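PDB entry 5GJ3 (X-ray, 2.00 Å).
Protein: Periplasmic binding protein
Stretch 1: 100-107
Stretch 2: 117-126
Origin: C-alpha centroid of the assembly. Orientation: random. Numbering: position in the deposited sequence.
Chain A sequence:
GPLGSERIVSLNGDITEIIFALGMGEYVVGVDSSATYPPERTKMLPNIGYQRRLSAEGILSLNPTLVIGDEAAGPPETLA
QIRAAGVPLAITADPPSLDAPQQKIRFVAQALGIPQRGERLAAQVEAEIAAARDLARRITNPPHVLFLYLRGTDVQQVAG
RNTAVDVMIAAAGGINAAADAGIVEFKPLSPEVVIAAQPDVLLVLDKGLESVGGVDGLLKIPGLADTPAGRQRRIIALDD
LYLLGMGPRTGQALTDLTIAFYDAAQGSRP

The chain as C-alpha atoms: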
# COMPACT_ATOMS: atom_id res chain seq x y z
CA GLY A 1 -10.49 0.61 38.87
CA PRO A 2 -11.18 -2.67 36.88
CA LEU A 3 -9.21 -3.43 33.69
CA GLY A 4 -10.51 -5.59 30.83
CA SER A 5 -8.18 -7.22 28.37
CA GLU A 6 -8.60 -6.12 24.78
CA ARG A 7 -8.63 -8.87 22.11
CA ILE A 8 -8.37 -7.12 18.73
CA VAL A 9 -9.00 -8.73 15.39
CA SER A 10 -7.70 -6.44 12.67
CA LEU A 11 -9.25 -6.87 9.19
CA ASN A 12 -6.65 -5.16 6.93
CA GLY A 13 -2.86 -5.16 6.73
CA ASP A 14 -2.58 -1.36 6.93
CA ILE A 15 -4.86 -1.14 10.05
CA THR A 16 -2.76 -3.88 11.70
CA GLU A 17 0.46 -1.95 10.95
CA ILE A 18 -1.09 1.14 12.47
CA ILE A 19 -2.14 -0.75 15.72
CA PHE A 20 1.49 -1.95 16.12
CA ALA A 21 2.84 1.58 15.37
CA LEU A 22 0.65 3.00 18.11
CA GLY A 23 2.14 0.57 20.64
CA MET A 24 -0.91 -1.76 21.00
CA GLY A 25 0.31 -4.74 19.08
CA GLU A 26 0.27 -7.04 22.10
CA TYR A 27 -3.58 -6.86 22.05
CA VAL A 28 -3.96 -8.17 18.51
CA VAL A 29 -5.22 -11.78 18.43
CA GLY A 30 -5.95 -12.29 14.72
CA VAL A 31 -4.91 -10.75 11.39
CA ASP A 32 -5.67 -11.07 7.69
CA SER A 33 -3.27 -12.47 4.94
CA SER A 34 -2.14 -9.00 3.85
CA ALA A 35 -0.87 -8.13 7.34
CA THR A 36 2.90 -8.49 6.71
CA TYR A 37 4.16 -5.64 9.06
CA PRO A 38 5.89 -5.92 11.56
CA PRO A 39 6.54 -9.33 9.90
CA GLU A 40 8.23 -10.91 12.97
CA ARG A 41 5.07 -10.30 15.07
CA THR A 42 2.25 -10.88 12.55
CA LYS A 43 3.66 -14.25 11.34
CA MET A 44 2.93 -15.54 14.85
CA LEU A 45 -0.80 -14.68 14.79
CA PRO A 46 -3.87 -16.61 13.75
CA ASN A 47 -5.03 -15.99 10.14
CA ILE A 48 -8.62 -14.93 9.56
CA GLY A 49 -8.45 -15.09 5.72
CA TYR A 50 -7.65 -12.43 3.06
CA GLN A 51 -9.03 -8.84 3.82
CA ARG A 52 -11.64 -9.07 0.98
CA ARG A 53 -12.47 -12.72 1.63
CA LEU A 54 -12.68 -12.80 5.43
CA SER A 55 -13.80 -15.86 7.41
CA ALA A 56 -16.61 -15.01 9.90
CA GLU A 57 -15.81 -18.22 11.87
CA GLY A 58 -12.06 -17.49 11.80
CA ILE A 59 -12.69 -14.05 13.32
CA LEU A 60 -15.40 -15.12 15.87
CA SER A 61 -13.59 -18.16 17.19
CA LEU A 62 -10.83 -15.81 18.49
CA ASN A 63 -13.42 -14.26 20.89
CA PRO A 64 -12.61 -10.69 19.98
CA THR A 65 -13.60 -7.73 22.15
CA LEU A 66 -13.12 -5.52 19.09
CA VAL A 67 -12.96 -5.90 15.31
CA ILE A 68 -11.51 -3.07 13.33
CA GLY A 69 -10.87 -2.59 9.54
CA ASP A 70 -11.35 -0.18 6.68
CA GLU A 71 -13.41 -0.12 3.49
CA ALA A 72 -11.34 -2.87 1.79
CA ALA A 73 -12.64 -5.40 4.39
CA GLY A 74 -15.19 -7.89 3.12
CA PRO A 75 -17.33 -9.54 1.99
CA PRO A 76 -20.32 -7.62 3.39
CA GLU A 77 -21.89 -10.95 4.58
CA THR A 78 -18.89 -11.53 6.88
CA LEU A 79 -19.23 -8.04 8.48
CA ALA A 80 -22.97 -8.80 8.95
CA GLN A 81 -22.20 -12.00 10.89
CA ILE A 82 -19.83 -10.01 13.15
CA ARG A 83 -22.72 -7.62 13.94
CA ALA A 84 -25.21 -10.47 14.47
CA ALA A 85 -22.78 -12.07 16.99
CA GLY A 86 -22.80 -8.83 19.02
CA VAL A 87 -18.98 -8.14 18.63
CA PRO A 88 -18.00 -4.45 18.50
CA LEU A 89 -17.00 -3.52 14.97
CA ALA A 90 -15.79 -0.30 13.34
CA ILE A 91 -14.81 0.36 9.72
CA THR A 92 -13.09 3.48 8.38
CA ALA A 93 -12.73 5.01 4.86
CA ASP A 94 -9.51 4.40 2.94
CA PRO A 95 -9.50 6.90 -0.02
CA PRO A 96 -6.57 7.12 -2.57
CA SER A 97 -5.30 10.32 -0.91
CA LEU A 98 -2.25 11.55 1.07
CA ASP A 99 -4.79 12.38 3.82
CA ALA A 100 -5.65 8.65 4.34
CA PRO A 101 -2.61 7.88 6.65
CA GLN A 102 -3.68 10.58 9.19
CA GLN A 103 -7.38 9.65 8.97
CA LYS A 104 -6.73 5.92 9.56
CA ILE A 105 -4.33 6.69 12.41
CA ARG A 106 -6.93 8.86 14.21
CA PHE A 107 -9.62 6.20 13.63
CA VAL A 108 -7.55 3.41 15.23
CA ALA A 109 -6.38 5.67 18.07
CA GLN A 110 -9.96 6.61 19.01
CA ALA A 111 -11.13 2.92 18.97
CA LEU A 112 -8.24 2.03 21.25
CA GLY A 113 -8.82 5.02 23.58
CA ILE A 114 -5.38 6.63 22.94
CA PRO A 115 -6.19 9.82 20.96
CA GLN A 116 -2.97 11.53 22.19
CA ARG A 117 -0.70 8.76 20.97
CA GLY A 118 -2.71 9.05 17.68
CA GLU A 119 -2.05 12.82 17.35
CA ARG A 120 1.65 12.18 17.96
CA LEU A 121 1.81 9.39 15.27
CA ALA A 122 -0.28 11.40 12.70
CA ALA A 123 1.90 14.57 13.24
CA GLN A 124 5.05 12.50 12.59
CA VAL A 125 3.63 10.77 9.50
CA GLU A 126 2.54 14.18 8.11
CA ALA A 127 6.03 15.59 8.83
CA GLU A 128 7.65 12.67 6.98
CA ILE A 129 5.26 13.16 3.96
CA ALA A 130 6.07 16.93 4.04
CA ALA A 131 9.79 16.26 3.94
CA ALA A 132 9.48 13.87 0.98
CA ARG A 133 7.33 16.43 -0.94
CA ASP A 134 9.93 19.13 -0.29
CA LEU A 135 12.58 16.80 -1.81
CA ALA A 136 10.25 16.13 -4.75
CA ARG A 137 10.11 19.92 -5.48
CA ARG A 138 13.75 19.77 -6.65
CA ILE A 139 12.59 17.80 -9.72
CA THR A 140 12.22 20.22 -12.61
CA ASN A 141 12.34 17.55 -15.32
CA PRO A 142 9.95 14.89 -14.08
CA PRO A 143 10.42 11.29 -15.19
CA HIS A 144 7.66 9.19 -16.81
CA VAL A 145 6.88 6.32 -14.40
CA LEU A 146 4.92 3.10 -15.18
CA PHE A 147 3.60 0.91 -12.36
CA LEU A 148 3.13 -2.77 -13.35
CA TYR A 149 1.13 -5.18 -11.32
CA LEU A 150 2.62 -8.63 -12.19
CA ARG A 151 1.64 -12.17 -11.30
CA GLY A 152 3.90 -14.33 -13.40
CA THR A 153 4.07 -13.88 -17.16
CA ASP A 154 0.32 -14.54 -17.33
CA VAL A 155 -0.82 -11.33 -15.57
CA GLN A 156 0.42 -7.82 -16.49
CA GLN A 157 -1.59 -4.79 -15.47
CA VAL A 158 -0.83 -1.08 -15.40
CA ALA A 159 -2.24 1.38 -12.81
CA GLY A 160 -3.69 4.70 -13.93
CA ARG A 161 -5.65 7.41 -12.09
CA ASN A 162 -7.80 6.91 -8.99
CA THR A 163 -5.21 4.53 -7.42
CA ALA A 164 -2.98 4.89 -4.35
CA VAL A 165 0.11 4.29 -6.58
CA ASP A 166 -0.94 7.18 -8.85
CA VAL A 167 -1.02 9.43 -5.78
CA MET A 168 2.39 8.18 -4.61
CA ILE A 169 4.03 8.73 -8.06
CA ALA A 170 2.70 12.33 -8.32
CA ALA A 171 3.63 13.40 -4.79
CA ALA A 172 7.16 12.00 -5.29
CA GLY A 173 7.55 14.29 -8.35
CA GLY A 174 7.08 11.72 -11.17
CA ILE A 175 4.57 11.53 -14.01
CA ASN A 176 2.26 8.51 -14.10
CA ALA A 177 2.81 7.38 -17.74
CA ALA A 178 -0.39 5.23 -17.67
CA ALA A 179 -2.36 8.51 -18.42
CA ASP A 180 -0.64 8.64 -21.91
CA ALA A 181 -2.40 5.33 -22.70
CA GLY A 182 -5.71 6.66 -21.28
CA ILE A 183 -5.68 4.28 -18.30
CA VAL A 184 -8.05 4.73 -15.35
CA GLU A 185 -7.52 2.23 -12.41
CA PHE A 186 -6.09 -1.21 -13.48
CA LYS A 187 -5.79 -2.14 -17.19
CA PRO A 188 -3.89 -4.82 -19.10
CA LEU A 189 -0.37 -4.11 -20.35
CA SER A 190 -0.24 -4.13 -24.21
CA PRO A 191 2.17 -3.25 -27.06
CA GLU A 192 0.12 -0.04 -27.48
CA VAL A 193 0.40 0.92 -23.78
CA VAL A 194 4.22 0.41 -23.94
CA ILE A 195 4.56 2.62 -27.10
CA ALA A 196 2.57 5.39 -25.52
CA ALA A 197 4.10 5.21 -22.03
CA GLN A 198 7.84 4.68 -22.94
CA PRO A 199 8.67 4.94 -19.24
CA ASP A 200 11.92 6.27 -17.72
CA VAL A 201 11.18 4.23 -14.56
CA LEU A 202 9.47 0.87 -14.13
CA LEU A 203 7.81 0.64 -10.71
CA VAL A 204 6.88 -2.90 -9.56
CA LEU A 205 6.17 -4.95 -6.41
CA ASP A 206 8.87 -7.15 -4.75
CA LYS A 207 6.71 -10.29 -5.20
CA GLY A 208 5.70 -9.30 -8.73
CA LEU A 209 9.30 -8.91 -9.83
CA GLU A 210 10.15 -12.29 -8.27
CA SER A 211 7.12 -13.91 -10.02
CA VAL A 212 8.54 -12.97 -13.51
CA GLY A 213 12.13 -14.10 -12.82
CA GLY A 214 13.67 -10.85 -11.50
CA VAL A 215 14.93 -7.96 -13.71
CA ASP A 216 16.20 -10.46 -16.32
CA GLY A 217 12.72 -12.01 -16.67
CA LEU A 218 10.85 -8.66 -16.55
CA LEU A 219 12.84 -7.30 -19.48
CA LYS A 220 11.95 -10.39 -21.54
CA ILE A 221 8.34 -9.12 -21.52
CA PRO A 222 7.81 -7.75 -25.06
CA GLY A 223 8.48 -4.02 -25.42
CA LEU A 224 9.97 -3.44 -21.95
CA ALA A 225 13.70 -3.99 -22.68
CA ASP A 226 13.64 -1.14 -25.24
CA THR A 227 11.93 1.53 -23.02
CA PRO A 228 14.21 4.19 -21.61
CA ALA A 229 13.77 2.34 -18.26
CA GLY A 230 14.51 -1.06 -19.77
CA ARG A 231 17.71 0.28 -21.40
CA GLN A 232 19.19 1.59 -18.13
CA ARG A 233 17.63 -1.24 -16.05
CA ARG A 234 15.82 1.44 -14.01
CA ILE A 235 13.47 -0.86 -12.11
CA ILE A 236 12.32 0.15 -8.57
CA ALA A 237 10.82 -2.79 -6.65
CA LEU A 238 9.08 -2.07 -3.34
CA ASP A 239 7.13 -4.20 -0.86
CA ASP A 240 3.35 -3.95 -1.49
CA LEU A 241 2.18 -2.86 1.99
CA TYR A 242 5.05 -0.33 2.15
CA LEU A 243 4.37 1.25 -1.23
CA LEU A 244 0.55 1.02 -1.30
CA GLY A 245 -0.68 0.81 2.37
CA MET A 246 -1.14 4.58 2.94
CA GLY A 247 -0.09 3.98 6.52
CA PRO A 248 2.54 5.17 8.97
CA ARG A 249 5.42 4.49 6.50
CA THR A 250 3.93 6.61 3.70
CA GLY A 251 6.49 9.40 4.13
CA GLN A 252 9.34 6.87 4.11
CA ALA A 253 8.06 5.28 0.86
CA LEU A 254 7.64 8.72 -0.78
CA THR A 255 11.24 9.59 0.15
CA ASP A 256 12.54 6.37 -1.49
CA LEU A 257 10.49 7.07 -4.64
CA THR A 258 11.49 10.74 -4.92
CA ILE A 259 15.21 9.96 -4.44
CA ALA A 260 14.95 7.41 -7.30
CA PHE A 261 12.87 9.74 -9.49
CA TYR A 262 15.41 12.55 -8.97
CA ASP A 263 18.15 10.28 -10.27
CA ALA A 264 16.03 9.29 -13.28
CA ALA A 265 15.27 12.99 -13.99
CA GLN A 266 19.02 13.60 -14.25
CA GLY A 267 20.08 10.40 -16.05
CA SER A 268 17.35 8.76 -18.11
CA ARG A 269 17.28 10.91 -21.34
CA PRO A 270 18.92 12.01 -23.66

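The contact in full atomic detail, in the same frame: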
# COMPACT_ATOMS: atom_id res chain seq x y z
N ALA A 100 -5.27 9.95 3.75
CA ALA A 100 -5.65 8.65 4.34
C ALA A 100 -4.78 8.19 5.55
O ALA A 100 -5.35 7.71 6.54
CB ALA A 100 -5.72 7.55 3.26
N PRO A 101 -3.43 8.33 5.49
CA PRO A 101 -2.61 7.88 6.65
C PRO A 101 -3.12 8.52 7.97
O PRO A 101 -3.46 7.81 8.93
CB PRO A 101 -1.18 8.37 6.29
CG PRO A 101 -1.19 8.30 4.79
CD PRO A 101 -2.56 8.87 4.41
N GLN A 102 -3.22 9.84 7.99
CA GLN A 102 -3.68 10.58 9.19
C GLN A 102 -5.13 10.18 9.63
O GLN A 102 -5.43 10.01 10.82
CB GLN A 102 -3.52 12.08 8.88
CG GLN A 102 -4.44 13.06 9.58
CD GLN A 102 -5.89 13.14 9.05
OE1 GLN A 102 -6.83 13.05 9.84
NE2 GLN A 102 -6.06 13.33 7.73
N GLN A 103 -6.02 10.06 8.66
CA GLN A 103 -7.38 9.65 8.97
C GLN A 103 -7.44 8.24 9.59
O GLN A 103 -8.13 8.03 10.57
CB GLN A 103 -8.17 9.71 7.67
CG GLN A 103 -9.66 9.79 7.78
CD GLN A 103 -10.21 9.90 6.37
OE1 GLN A 103 -10.93 9.01 5.90
NE2 GLN A 103 -9.77 10.93 5.64
N LYS A 104 -6.70 7.29 9.03
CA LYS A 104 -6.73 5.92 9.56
C LYS A 104 -6.08 5.84 10.94
O LYS A 104 -6.53 5.06 11.85
CB LYS A 104 -6.07 4.93 8.58
CG LYS A 104 -6.93 4.71 7.32
CD LYS A 104 -6.28 3.68 6.36
CE LYS A 104 -5.04 4.16 5.68
NZ LYS A 104 -4.50 3.21 4.61
N ILE A 105 -5.02 6.64 11.10
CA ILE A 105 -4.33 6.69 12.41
C ILE A 105 -5.26 7.20 13.50
O ILE A 105 -5.36 6.56 14.56
CB ILE A 105 -3.01 7.49 12.35
CG1 ILE A 105 -1.95 6.69 11.56
CG2 ILE A 105 -2.48 7.81 13.76
CD1 ILE A 105 -0.86 7.61 11.02
N ARG A 106 -5.95 8.33 13.23
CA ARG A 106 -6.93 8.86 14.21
C ARG A 106 -8.08 7.90 14.52
O ARG A 106 -8.54 7.80 15.68
CB ARG A 106 -7.47 10.24 13.77
CG ARG A 106 -6.36 11.29 13.69
CD ARG A 106 -6.88 12.68 13.27
NE ARG A 106 -5.93 13.66 13.75
CZ ARG A 106 -5.15 14.44 12.98
NH1 ARG A 106 -5.25 14.41 11.65
NH2 ARG A 106 -4.30 15.30 13.55
N PHE A 107 -8.54 7.18 13.48
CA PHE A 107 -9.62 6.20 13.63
C PHE A 107 -9.20 5.06 14.59
O PHE A 107 -9.94 4.73 15.54
CB PHE A 107 -10.02 5.66 12.26
CG PHE A 107 -10.66 4.29 12.28
CD1 PHE A 107 -12.01 4.14 12.65
CD2 PHE A 107 -9.94 3.17 11.83
CE1 PHE A 107 -12.64 2.86 12.60
CE2 PHE A 107 -10.54 1.92 11.75
CZ PHE A 107 -11.92 1.74 12.15
N ARG A 117 -1.64 9.54 21.74
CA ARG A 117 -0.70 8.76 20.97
C ARG A 117 -1.02 8.90 19.46
O ARG A 117 -0.10 9.02 18.65
CB ARG A 117 -0.73 7.30 21.36
CG ARG A 117 -0.10 6.97 22.70
CD ARG A 117 0.06 5.46 22.84
NE ARG A 117 0.77 5.14 24.07
CZ ARG A 117 2.01 4.66 24.15
NH1 ARG A 117 2.53 4.46 25.35
NH2 ARG A 117 2.72 4.35 23.06
N GLY A 118 -2.30 8.89 19.09
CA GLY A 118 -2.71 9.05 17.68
C GLY A 118 -2.31 10.39 17.08
O GLY A 118 -1.84 10.46 15.94
N GLU A 119 -2.51 11.48 17.83
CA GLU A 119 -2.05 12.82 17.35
C GLU A 119 -0.54 12.90 17.14
O GLU A 119 -0.08 13.45 16.15
CB GLU A 119 -2.51 13.96 18.26
CG GLU A 119 -4.00 14.12 18.30
CD GLU A 119 -4.62 14.24 16.92
OE1 GLU A 119 -4.33 15.23 16.22
OE2 GLU A 119 -5.39 13.34 16.52
N ARG A 120 0.21 12.30 18.06
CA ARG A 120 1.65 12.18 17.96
C ARG A 120 2.06 11.35 16.72
O ARG A 120 2.86 11.82 15.94
CB ARG A 120 2.21 11.57 19.26
CG ARG A 120 3.71 11.67 19.50
CD ARG A 120 4.23 10.52 20.40
NE ARG A 120 3.57 10.44 21.72
CZ ARG A 120 3.46 9.33 22.47
NH1 ARG A 120 3.95 8.17 22.04
NH2 ARG A 120 2.85 9.38 23.64
N LEU A 121 1.53 10.14 16.52
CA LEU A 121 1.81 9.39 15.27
C LEU A 121 1.40 10.12 13.96
O LEU A 121 2.18 10.15 13.00
CB LEU A 121 1.20 7.99 15.33
CG LEU A 121 1.64 7.03 14.24
CD1 LEU A 121 3.18 6.92 14.16
CD2 LEU A 121 1.00 5.66 14.43
N ALA A 122 0.18 10.69 13.90
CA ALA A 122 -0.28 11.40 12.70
C ALA A 122 0.64 12.60 12.37
O ALA A 122 0.95 12.81 11.21
CB ALA A 122 -1.71 11.89 12.83
N ALA A 123 1.02 13.38 13.39
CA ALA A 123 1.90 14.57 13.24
C ALA A 123 3.26 14.15 12.65
O ALA A 123 3.78 14.84 11.80
CB ALA A 123 2.08 15.26 14.58
N GLN A 124 3.80 13.03 13.12
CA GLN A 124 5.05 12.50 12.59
C GLN A 124 4.92 12.00 11.15
O GLN A 124 5.81 12.24 10.33
CB GLN A 124 5.55 11.38 13.50
CG GLN A 124 6.90 10.77 13.10
CD GLN A 124 8.07 11.77 13.05
OE1 GLN A 124 8.10 12.80 13.77
NE2 GLN A 124 9.08 11.46 12.20
N VAL A 125 3.85 11.26 10.85
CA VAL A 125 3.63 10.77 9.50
C VAL A 125 3.50 11.96 8.55
O VAL A 125 4.16 11.97 7.51
CB VAL A 125 2.45 9.78 9.42
CG1 VAL A 125 2.17 9.39 7.99
CG2 VAL A 125 2.77 8.54 10.26
N GLU A 126 2.71 12.97 8.93
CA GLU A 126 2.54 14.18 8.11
C GLU A 126 3.85 14.95 7.91
O GLU A 126 4.07 15.47 6.81
CB GLU A 126 1.50 15.14 8.71
CG GLU A 126 0.10 14.54 8.83
CD GLU A 126 -0.84 14.86 7.67
OE1 GLU A 126 -0.44 15.61 6.76
OE2 GLU A 126 -1.99 14.37 7.67
O HOH W 1 -2.09 11.89 6.17

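The strongest link between the two helices is a two-pronged salt bridge between Arg-106 and Glu-119. Arg-106 NE donates to Glu-119 OE2 at 2.8 Å, and Arg-106 NH2 donates to Glu-119 OE1 at 2.7 Å, at angles of 159° and 170°. Guanidinium and carboxylate suit each other here because two parallel N-H groups on one edge of the cation match the two oxygens of the anion, so charge attraction and hydrogen bonding reinforce each other. Both residues leave their helices sideways, with CA-to-CB bonds that do not point at the partner, and their long, flexible chains then bring the charged ends together beside the apolar seam. One face of the guanidinium lies over a methyl group, with Arg-106 CZ 4.3 Å from Ala-122 CB; the face of this flat cation has no N-H to satisfy and tolerates such a neighbor.

A second polar link is made through water. The water accepts from Gln-102 N at 3.0 Å and donates to Glu-126 OE2 at 2.9 Å. Gln-102 lies in the first turn of its stretch, where its amide finds no acceptor among the preceding residues of that stretch; the water fills this role and passes the bond on to the carboxylate. Glu-126 also comes close to carbon, its OE2 lying 3.0 Å from Gln-102 CB.

These contacts line one side of the seam between two helices that run nearly antiparallel, at 168°, with axes 8.8 Å apart at closest approach. Gly-118 and Ala-122 on the second helix are small and leave room for the first helix to approach: the CA atoms of Gln-102 and Ala-122 are 5.0 Å apart, and those of Arg-106 and Gly-118 are 5.5 Å apart. Gly-118 presents only backbone, and a CB there would point toward the first helix, about 4.0 Å from Ile-105 O. Ala-122 adds just a methyl, its CB lying 4.3 Å from Gln-102 CA.

Ile-105 is the central knob, set in a hole formed by Gly-118, Leu-121, Ala-122 and Val-125. Its branched side chain reaches along the groove in two directions: CG2 lies 3.5 Å from Gly-118 O and 4.0 Å from Leu-121 CB, while CD1 meets Val-125 CG2 at 3.8 Å. One turn earlier, Pro-101 CB packs against Val-125 CG1 at 3.9 Å. Proline suits the first turn of a helix, where its lack of an amide hydrogen costs no backbone bond, and its compact ring offers an apolar surface to valine. In all, the contact buries 436 Å², summed over both sides.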